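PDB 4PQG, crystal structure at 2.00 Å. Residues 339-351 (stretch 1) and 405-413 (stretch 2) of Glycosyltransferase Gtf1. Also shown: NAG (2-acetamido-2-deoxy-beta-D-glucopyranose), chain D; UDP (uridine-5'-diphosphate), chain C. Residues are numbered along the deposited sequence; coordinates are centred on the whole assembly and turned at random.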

ATOM      1  N   LYS A 339      -4.364   0.033 -14.848  1.00 20.29           N
ATOM      2  CA  LYS A 339      -5.446  -0.110 -15.826  1.00 22.39           C
ATOM      3  C   LYS A 339      -6.829   0.096 -15.229  1.00 21.27           C
ATOM      4  O   LYS A 339      -7.620   0.831 -15.805  1.00 20.65           O
ATOM      5  N   GLU A 340      -7.100  -0.526 -14.071  1.00 21.54           N
ATOM      6  CA  GLU A 340      -8.426  -0.458 -13.420  1.00 22.12           C
ATOM      7  C   GLU A 340      -8.866   0.963 -13.000  1.00 20.68           C
ATOM      8  O   GLU A 340     -10.045   1.184 -12.667  1.00 19.67           O
ATOM      9  N   LYS A 341      -7.932   1.915 -13.014  1.00 18.70           N
ATOM     10  CA  LYS A 341      -8.254   3.326 -12.716  1.00 19.28           C
ATOM     11  C   LYS A 341      -8.593   4.125 -13.993  1.00 19.39           C
ATOM     12  O   LYS A 341      -9.142   5.221 -13.911  1.00 18.53           O
ATOM     13  N   HIS A 342      -8.240   3.571 -15.158  1.00 19.51           N
ATOM     14  CA  HIS A 342      -8.578   4.144 -16.475  1.00 19.79           C
ATOM     15  C   HIS A 342      -8.303   5.610 -16.594  1.00 20.14           C
ATOM     16  O   HIS A 342      -9.126   6.362 -17.145  1.00 21.89           O
ATOM     17  N   ILE A 343      -7.149   6.042 -16.093  1.00 19.67           N
ATOM     18  CA  ILE A 343      -6.793   7.455 -16.151  1.00 19.30           C
ATOM     19  C   ILE A 343      -6.731   7.933 -17.605  1.00 20.17           C
ATOM     20  O   ILE A 343      -6.979   9.113 -17.876  1.00 19.62           O
ATOM     21  N   ASP A 344      -6.462   7.010 -18.533  1.00 20.35           N
ATOM     22  CA  ASP A 344      -6.412   7.373 -19.955  1.00 21.80           C
ATOM     23  C   ASP A 344      -7.732   7.946 -20.456  1.00 21.78           C
ATOM     24  O   ASP A 344      -7.737   8.894 -21.240  1.00 22.48           O
ATOM     25  N   TRP A 345      -8.846   7.391 -19.982  1.00 22.13           N
ATOM     26  CA  TRP A 345     -10.162   7.957 -20.259  1.00 21.25           C
ATOM     27  C   TRP A 345     -10.291   9.363 -19.752  1.00 21.77           C
ATOM     28  O   TRP A 345     -10.851  10.219 -20.451  1.00 22.48           O
ATOM     29  N   LEU A 346      -9.771   9.639 -18.549  1.00 21.72           N
ATOM     30  CA  LEU A 346      -9.807  10.999 -18.009  1.00 21.80           C
ATOM     31  C   LEU A 346      -8.973  11.978 -18.827  1.00 22.85           C
ATOM     32  O   LEU A 346      -9.401  13.123 -19.063  1.00 23.02           O
ATOM     33  N   VAL A 347      -7.779  11.549 -19.231  1.00 21.54           N
ATOM     34  CA  VAL A 347      -6.909  12.411 -20.019  1.00 22.86           C
ATOM     35  C   VAL A 347      -7.614  12.820 -21.327  1.00 24.86           C
ATOM     36  O   VAL A 347      -7.693  14.018 -21.642  1.00 24.91           O
ATOM     37  N   LYS A 348      -8.145  11.839 -22.062  1.00 24.24           N
ATOM     38  CA  LYS A 348      -8.916  12.109 -23.298  1.00 26.43           C
ATOM     39  C   LYS A 348     -10.156  13.000 -23.096  1.00 26.99           C
ATOM     40  O   LYS A 348     -10.484  13.841 -23.947  1.00 26.36           O
ATOM     41  N   ALA A 349     -10.832  12.822 -21.961  1.00 25.69           N
ATOM     42  CA  ALA A 349     -11.962  13.663 -21.591  1.00 25.09           C
ATOM     43  C   ALA A 349     -11.521  15.105 -21.356  1.00 25.81           C
ATOM     44  O   ALA A 349     -12.188  16.051 -21.817  1.00 25.47           O
ATOM     45  N   VAL A 350     -10.397  15.270 -20.659  1.00 24.62           N
ATOM     46  CA  VAL A 350      -9.857  16.595 -20.360  1.00 25.10           C
ATOM     47  C   VAL A 350      -9.392  17.305 -21.638  1.00 26.01           C
ATOM     48  O   VAL A 350      -9.681  18.484 -21.810  1.00 25.95           O
ATOM     49  N   ILE A 351      -8.708  16.585 -22.529  1.00 25.98           N
ATOM     50  CA  ILE A 351      -8.340  17.114 -23.854  1.00 28.02           C
ATOM     51  C   ILE A 351      -9.561  17.669 -24.596  1.00 29.47           C
ATOM     52  O   ILE A 351      -9.492  18.739 -25.203  1.00 31.49           O
ATOM     53  N   TYR A 405     -12.218  16.989  -8.454  1.00 21.19           N
ATOM     54  CA  TYR A 405     -11.544  15.694  -8.531  1.00 21.12           C
ATOM     55  C   TYR A 405     -12.250  14.816  -9.565  1.00 20.58           C
ATOM     56  O   TYR A 405     -13.477  14.741  -9.565  1.00 20.82           O
ATOM     57  N   LEU A 406     -11.459  14.138 -10.402  1.00 20.38           N
ATOM     58  CA  LEU A 406     -11.942  13.168 -11.408  1.00 20.31           C
ATOM     59  C   LEU A 406     -11.486  11.712 -11.158  1.00 20.14           C
ATOM     60  O   LEU A 406     -10.346  11.465 -10.824  1.00 19.39           O
ATOM     61  N   THR A 407     -12.384  10.759 -11.397  1.00 20.19           N
ATOM     62  CA  THR A 407     -12.088   9.330 -11.297  1.00 20.76           C
ATOM     63  C   THR A 407     -12.861   8.655 -12.411  1.00 20.09           C
ATOM     64  O   THR A 407     -14.030   8.983 -12.660  1.00 21.10           O
ATOM     65  N   ALA A 408     -12.165   7.743 -13.084  1.00 20.61           N
ATOM     66  CA  ALA A 408     -12.727   6.836 -14.074  1.00 19.67           C
ATOM     67  C   ALA A 408     -12.536   5.386 -13.625  1.00 19.26           C
ATOM     68  O   ALA A 408     -12.634   4.456 -14.421  1.00 18.77           O
ATOM     69  N   SER A 409     -12.224   5.198 -12.343  1.00 18.61           N
ATOM     70  CA  SER A 409     -12.143   3.861 -11.788  1.00 19.09           C
ATOM     71  C   SER A 409     -13.492   3.168 -11.917  1.00 19.44           C
ATOM     72  O   SER A 409     -14.548   3.752 -11.608  1.00 18.09           O
ATOM     73  N   THR A 410     -13.451   1.921 -12.370  1.00 18.75           N
ATOM     74  CA  THR A 410     -14.655   1.147 -12.562  1.00 19.44           C
ATOM     75  C   THR A 410     -15.107   0.392 -11.302  1.00 19.78           C
ATOM     76  O   THR A 410     -16.142  -0.284 -11.324  1.00 19.83           O
ATOM     77  N   SER A 411     -14.348   0.524 -10.210  1.00 19.46           N
ATOM     78  CA  SER A 411     -14.702  -0.143  -8.953  1.00 19.95           C
ATOM     79  C   SER A 411     -13.843   0.321  -7.786  1.00 20.07           C
ATOM     80  O   SER A 411     -12.618   0.375  -7.896  1.00 19.81           O
ATOM     81  N   GLU A 412     -14.484   0.655  -6.666  1.00 20.04           N
ATOM     82  CA  GLU A 412     -13.737   0.950  -5.434  1.00 20.22           C
ATOM     83  C   GLU A 412     -14.381   0.336  -4.213  1.00 19.69           C
ATOM     84  O   GLU A 412     -15.564   0.562  -3.940  1.00 18.91           O
ATOM     85  N   GLY A 413     -13.589  -0.431  -3.468  1.00 19.65           N
ATOM     86  CA  GLY A 413     -14.015  -0.940  -2.179  1.00 18.86           C
ATOM     87  C   GLY A 413     -14.397   0.221  -1.275  1.00 19.09           C
ATOM     88  O   GLY A 413     -15.329   0.123  -0.468  1.00 19.69           O
TER

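The two stretches, whose touching residues are at least 56 positions apart in sequence, bury 496 Å² between them, with apolar packing along the helix and a polar cluster at the bound ligands. In the apolar part, Leu-346 (m, t), Val-350 (t) and Trp-345 (m) direct their CA-to-CB bonds toward the second stretch, where Leu-406 (m, t) and Ala-408 point back. Leu-346 lies between these two residues, its CD1 3.9 Å from Leu-406 CB and its CG 3.7 Å from Ala-408 CB. One helical turn on, Val-350 CG2 meets Leu-406 CD1 at 3.8 Å. Trp-345 makes looser contacts: its CB is 4.4 Å from Ala-408 CB, and its CZ3 is 4.2 Å from Thr-410 CG2.

The polar cluster centres on Lys-341. Its CA-to-CB bond points away, but two successive m rotamers followed by two t rotamers bring the ammonium group back, so that NZ forms a salt bridge with Glu-412 OE2 at 2.6 Å. Glu-412 (m, m) also accepts a hydrogen bond at OE2 from Ser-409 OG (2.7 Å), Ser-409 being in the t rotamer. The same lysine NZ donates to UDP O1B at 2.8 Å and, weakly, to UDP O3A at 3.3 Å. Glu-412 OE1 accepts from NAG O3 (2.6 Å), and Gly-413 N donates to NAG O7 (3.0 Å). The salt bridge thus joins the residues that hold the two ligands, as befits a glycosyltransferase.

His-342 (m), at the N-cap position, points toward the second stretch; its ring edge faces Thr-410 (p), with NE2 3.0 Å from Thr-410 OG1.

Backbone contacts and water complete the interface. Thr-410 N donates a weak hydrogen bond to Glu-340 O (3.5 Å). Water 1 donates to Glu-340 O and Ser-411 O, while water 2 donates to Lys-341 O and accepts from Ala-408 N, so each bridges the stretches.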

ATOM      1  CB  LYS A 339      -5.386  -1.482 -16.508  1.00 23.13           C
ATOM      2  CG  LYS A 339      -4.221  -1.630 -17.453  1.00 26.43           C
ATOM      3  CD  LYS A 339      -4.249  -2.975 -18.172  1.00 29.38           C
ATOM      4  CE  LYS A 339      -3.191  -3.021 -19.270  1.00 30.51           C
ATOM      5  NZ  LYS A 339      -1.899  -2.441 -18.817  1.00 30.10           N
ATOM      6  CB  GLU A 340      -8.513  -1.428 -12.218  1.00 24.65           C
ATOM      7  CG  GLU A 340      -7.659  -1.004 -11.011  1.00 28.26           C
ATOM      8  CD  GLU A 340      -7.534  -2.076  -9.930  1.00 33.32           C
ATOM      9  OE1 GLU A 340      -8.261  -3.104  -9.981  1.00 35.40           O
ATOM     10  OE2 GLU A 340      -6.703  -1.893  -9.009  1.00 35.03           O
ATOM     11  CB  LYS A 341      -7.093   4.017 -11.969  1.00 18.47           C
ATOM     12  CG  LYS A 341      -6.687   3.357 -10.641  1.00 19.27           C
ATOM     13  CD  LYS A 341      -7.738   3.554  -9.530  1.00 17.77           C
ATOM     14  CE  LYS A 341      -7.352   2.800  -8.260  1.00 18.63           C
ATOM     15  NZ  LYS A 341      -8.064   3.278  -7.033  1.00 18.69           N
ATOM     16  CB  HIS A 342     -10.047   3.895 -16.824  1.00 19.82           C
ATOM     17  CG  HIS A 342     -10.468   2.463 -16.680  1.00 19.79           C
ATOM     18  ND1 HIS A 342     -10.245   1.540 -17.642  1.00 20.66           N
ATOM     19  CD2 HIS A 342     -11.110   1.803 -15.637  1.00 20.28           C
ATOM     20  CE1 HIS A 342     -10.730   0.348 -17.236  1.00 19.87           C
ATOM     21  NE2 HIS A 342     -11.264   0.512 -16.009  1.00 20.68           N
ATOM     22  CB  ILE A 343      -5.515   7.768 -15.353  1.00 18.07           C
ATOM     23  CG1 ILE A 343      -5.732   7.451 -13.867  1.00 17.72           C
ATOM     24  CG2 ILE A 343      -5.134   9.235 -15.489  1.00 18.37           C
ATOM     25  CD1 ILE A 343      -4.461   7.456 -13.050  1.00 16.46           C
ATOM     26  CB  ASP A 344      -5.921   6.221 -20.837  1.00 22.23           C
ATOM     27  CG  ASP A 344      -6.753   4.967 -20.678  1.00 24.05           C
ATOM     28  OD1 ASP A 344      -6.952   4.543 -19.516  1.00 24.33           O
ATOM     29  OD2 ASP A 344      -7.200   4.410 -21.709  1.00 23.62           O
ATOM     30  CB  TRP A 345     -11.279   7.076 -19.704  1.00 21.11           C
ATOM     31  CG  TRP A 345     -11.329   5.680 -20.284  1.00 20.95           C
ATOM     32  CD1 TRP A 345     -10.695   5.208 -21.427  1.00 20.86           C
ATOM     33  CD2 TRP A 345     -12.099   4.531 -19.780  1.00 21.28           C
ATOM     34  NE1 TRP A 345     -10.991   3.889 -21.641  1.00 21.33           N
ATOM     35  CE2 TRP A 345     -11.822   3.419 -20.697  1.00 21.17           C
ATOM     36  CE3 TRP A 345     -12.932   4.314 -18.688  1.00 20.84           C
ATOM     37  CZ2 TRP A 345     -12.375   2.159 -20.518  1.00 20.79           C
ATOM     38  CZ3 TRP A 345     -13.478   3.035 -18.505  1.00 21.98           C
ATOM     39  CH2 TRP A 345     -13.209   1.984 -19.409  1.00 21.91           C
ATOM     40  CB  LEU A 346      -9.332  11.047 -16.545  1.00 21.32           C
ATOM     41  CG  LEU A 346     -10.182  10.275 -15.535  1.00 21.18           C
ATOM     42  CD1 LEU A 346      -9.561  10.416 -14.151  1.00 21.16           C
ATOM     43  CD2 LEU A 346     -11.617  10.794 -15.551  1.00 20.21           C
ATOM     44  CB  VAL A 347      -5.515  11.774 -20.283  1.00 23.42           C
ATOM     45  CG1 VAL A 347      -4.718  12.590 -21.292  1.00 21.93           C
ATOM     46  CG2 VAL A 347      -4.721  11.663 -18.987  1.00 22.46           C
ATOM     47  CB  LYS A 348      -9.295  10.802 -23.993  1.00 26.94           C
ATOM     48  CG  LYS A 348      -8.076   9.968 -24.365  1.00 27.56           C
ATOM     49  CD  LYS A 348      -8.407   8.871 -25.358  1.00 28.31           C
ATOM     50  CE  LYS A 348      -7.137   8.203 -25.860  1.00 28.64           C
ATOM     51  NZ  LYS A 348      -7.459   7.305 -27.004  1.00 32.71           N
ATOM     52  CB  ALA A 349     -12.657  13.109 -20.357  1.00 23.76           C
ATOM     53  CB  VAL A 350      -8.766  16.563 -19.259  1.00 24.36           C
ATOM     54  CG1 VAL A 350      -8.115  17.929 -19.066  1.00 22.75           C
ATOM     55  CG2 VAL A 350      -9.382  16.106 -17.945  1.00 23.87           C
ATOM     56  CB  ILE A 351      -7.620  16.053 -24.730  1.00 26.91           C
ATOM     57  CG1 ILE A 351      -6.264  15.693 -24.120  1.00 25.78           C
ATOM     58  CG2 ILE A 351      -7.446  16.532 -26.180  1.00 25.72           C
ATOM     59  CD1 ILE A 351      -5.719  14.371 -24.634  1.00 24.81           C
ATOM     60  CB  TYR A 405     -11.562  14.991  -7.158  1.00 21.21           C
ATOM     61  CG  TYR A 405     -10.759  13.700  -7.136  1.00 22.34           C
ATOM     62  CD1 TYR A 405      -9.448  13.680  -6.661  1.00 22.22           C
ATOM     63  CD2 TYR A 405     -11.314  12.497  -7.595  1.00 22.34           C
ATOM     64  CE1 TYR A 405      -8.704  12.500  -6.659  1.00 22.19           C
ATOM     65  CE2 TYR A 405     -10.574  11.317  -7.605  1.00 21.82           C
ATOM     66  CZ  TYR A 405      -9.274  11.327  -7.137  1.00 21.82           C
ATOM     67  OH  TYR A 405      -8.540  10.157  -7.147  1.00 22.45           O
ATOM     68  CB  LEU A 406     -11.429  13.569 -12.795  1.00 20.50           C
ATOM     69  CG  LEU A 406     -11.687  14.976 -13.335  1.00 20.30           C
ATOM     70  CD1 LEU A 406     -11.096  15.085 -14.734  1.00 20.66           C
ATOM     71  CD2 LEU A 406     -13.183  15.263 -13.346  1.00 20.04           C
ATOM     72  CB  THR A 407     -12.506   8.724  -9.922  1.00 20.83           C
ATOM     73  OG1 THR A 407     -12.588   7.292 -10.031  1.00 20.88           O
ATOM     74  CG2 THR A 407     -13.883   9.254  -9.472  1.00 20.26           C
ATOM     75  CB  ALA A 408     -12.053   7.078 -15.407  1.00 20.03           C
ATOM     76  CB  SER A 409     -11.699   3.904 -10.316  1.00 19.70           C
ATOM     77  OG  SER A 409     -11.720   2.605  -9.754  1.00 19.37           O
ATOM     78  CB  THR A 410     -14.514   0.200 -13.780  1.00 20.58           C
ATOM     79  OG1 THR A 410     -13.176  -0.329 -13.815  1.00 20.95           O
ATOM     80  CG2 THR A 410     -14.740   0.997 -15.074  1.00 19.99           C
ATOM     81  CB  SER A 411     -14.583  -1.672  -9.100  1.00 21.31           C
ATOM     82  OG  SER A 411     -14.779  -2.320  -7.855  1.00 22.95           O
ATOM     83  CB  GLU A 412     -13.563   2.459  -5.206  1.00 20.91           C
ATOM     84  CG  GLU A 412     -12.780   3.192  -6.292  1.00 22.00           C
ATOM     85  CD  GLU A 412     -11.281   2.889  -6.313  1.00 22.37           C
ATOM     86  OE1 GLU A 412     -10.721   2.376  -5.302  1.00 21.27           O
ATOM     87  OE2 GLU A 412     -10.646   3.210  -7.349  1.00 21.95           O
TER
HETATM   88  C1  NAG D 602      -8.212  -0.834  -2.179  1.00 18.29           C
HETATM   89  C2  NAG D 602      -9.496  -0.613  -2.968  1.00 17.57           C
HETATM   90  C3  NAG D 602      -9.846   0.779  -2.427  1.00 17.54           C
HETATM   91  C4  NAG D 602      -9.826   0.829  -0.891  1.00 17.47           C
HETATM   92  C5  NAG D 602      -8.522   0.197  -0.330  1.00 18.15           C
HETATM   93  C6  NAG D 602      -8.370   0.268   1.185  1.00 18.04           C
HETATM   94  C7  NAG D 602     -10.127  -0.926  -5.301  1.00 17.81           C
HETATM   95  C8  NAG D 602      -9.693  -0.719  -6.724  1.00 17.06           C
HETATM   96  N2  NAG D 602      -9.261  -0.514  -4.389  1.00 17.26           N
HETATM   97  O1  NAG D 602      -7.087  -1.426  -2.762  1.00 17.75           O
HETATM   98  O3  NAG D 602     -11.071   1.264  -2.951  1.00 18.05           O
HETATM   99  O4  NAG D 602      -9.905   2.177  -0.494  1.00 16.60           O
HETATM  100  O5  NAG D 602      -8.489  -1.142  -0.829  1.00 18.70           O
HETATM  101  O6  NAG D 602      -9.357  -0.576   1.733  1.00 18.90           O
HETATM  102  O7  NAG D 602     -11.216  -1.461  -5.037  1.00 19.06           O
HETATM  103  N1  UDP C 601      -1.650   8.242  -2.601  1.00 17.74           N
HETATM  104  C2  UDP C 601      -0.576   9.078  -2.224  1.00 17.57           C
HETATM  105  N3  UDP C 601       0.047   9.788  -3.153  1.00 18.40           N
HETATM  106  C4  UDP C 601      -0.295   9.742  -4.449  1.00 18.43           C
HETATM  107  C5  UDP C 601      -1.347   8.922  -4.866  1.00 17.87           C
HETATM  108  C6  UDP C 601      -2.023   8.172  -3.897  1.00 17.48           C
HETATM  109  O2  UDP C 601      -0.212   9.169  -1.025  1.00 16.97           O
HETATM  110  O4  UDP C 601       0.345  10.447  -5.262  1.00 18.20           O
HETATM  111  C1' UDP C 601      -2.348   7.499  -1.542  1.00 18.24           C
HETATM  112  C2' UDP C 601      -3.700   8.163  -1.289  1.00 18.78           C
HETATM  113  O2' UDP C 601      -3.645   9.262  -0.358  1.00 19.01           O
HETATM  114  C3' UDP C 601      -4.585   7.040  -0.776  1.00 19.22           C
HETATM  115  C4' UDP C 601      -3.948   5.779  -1.355  1.00 19.34           C
HETATM  116  O4' UDP C 601      -2.689   6.167  -1.929  1.00 18.83           O
HETATM  117  O3' UDP C 601      -4.544   6.975   0.654  1.00 19.93           O
HETATM  118  C5' UDP C 601      -4.793   5.143  -2.458  1.00 18.70           C
HETATM  119  O5' UDP C 601      -5.931   4.546  -1.863  1.00 18.89           O
HETATM  120  PA  UDP C 601      -7.281   4.300  -2.695  1.00 18.46           P
HETATM  121  O1A UDP C 601      -8.286   3.633  -1.794  1.00 17.49           O
HETATM  122  O2A UDP C 601      -7.644   5.621  -3.329  1.00 18.26           O
HETATM  123  O3A UDP C 601      -6.886   3.429  -3.994  1.00 17.31           O
HETATM  124  PB  UDP C 601      -6.270   1.948  -4.131  1.00 17.10           P
HETATM  125  O1B UDP C 601      -7.050   1.339  -5.274  1.00 16.37           O
HETATM  126  O2B UDP C 601      -4.793   2.167  -4.415  1.00 16.25           O
HETATM  127  O3B UDP C 601      -6.570   1.240  -2.824  1.00 16.83           O
HETATM  128  O   HOH W   1     -10.934  -0.222 -10.130  1.00 23.27           O
HETATM  129  O   HOH W   2      -9.565   7.274 -12.140  1.00 23.37           O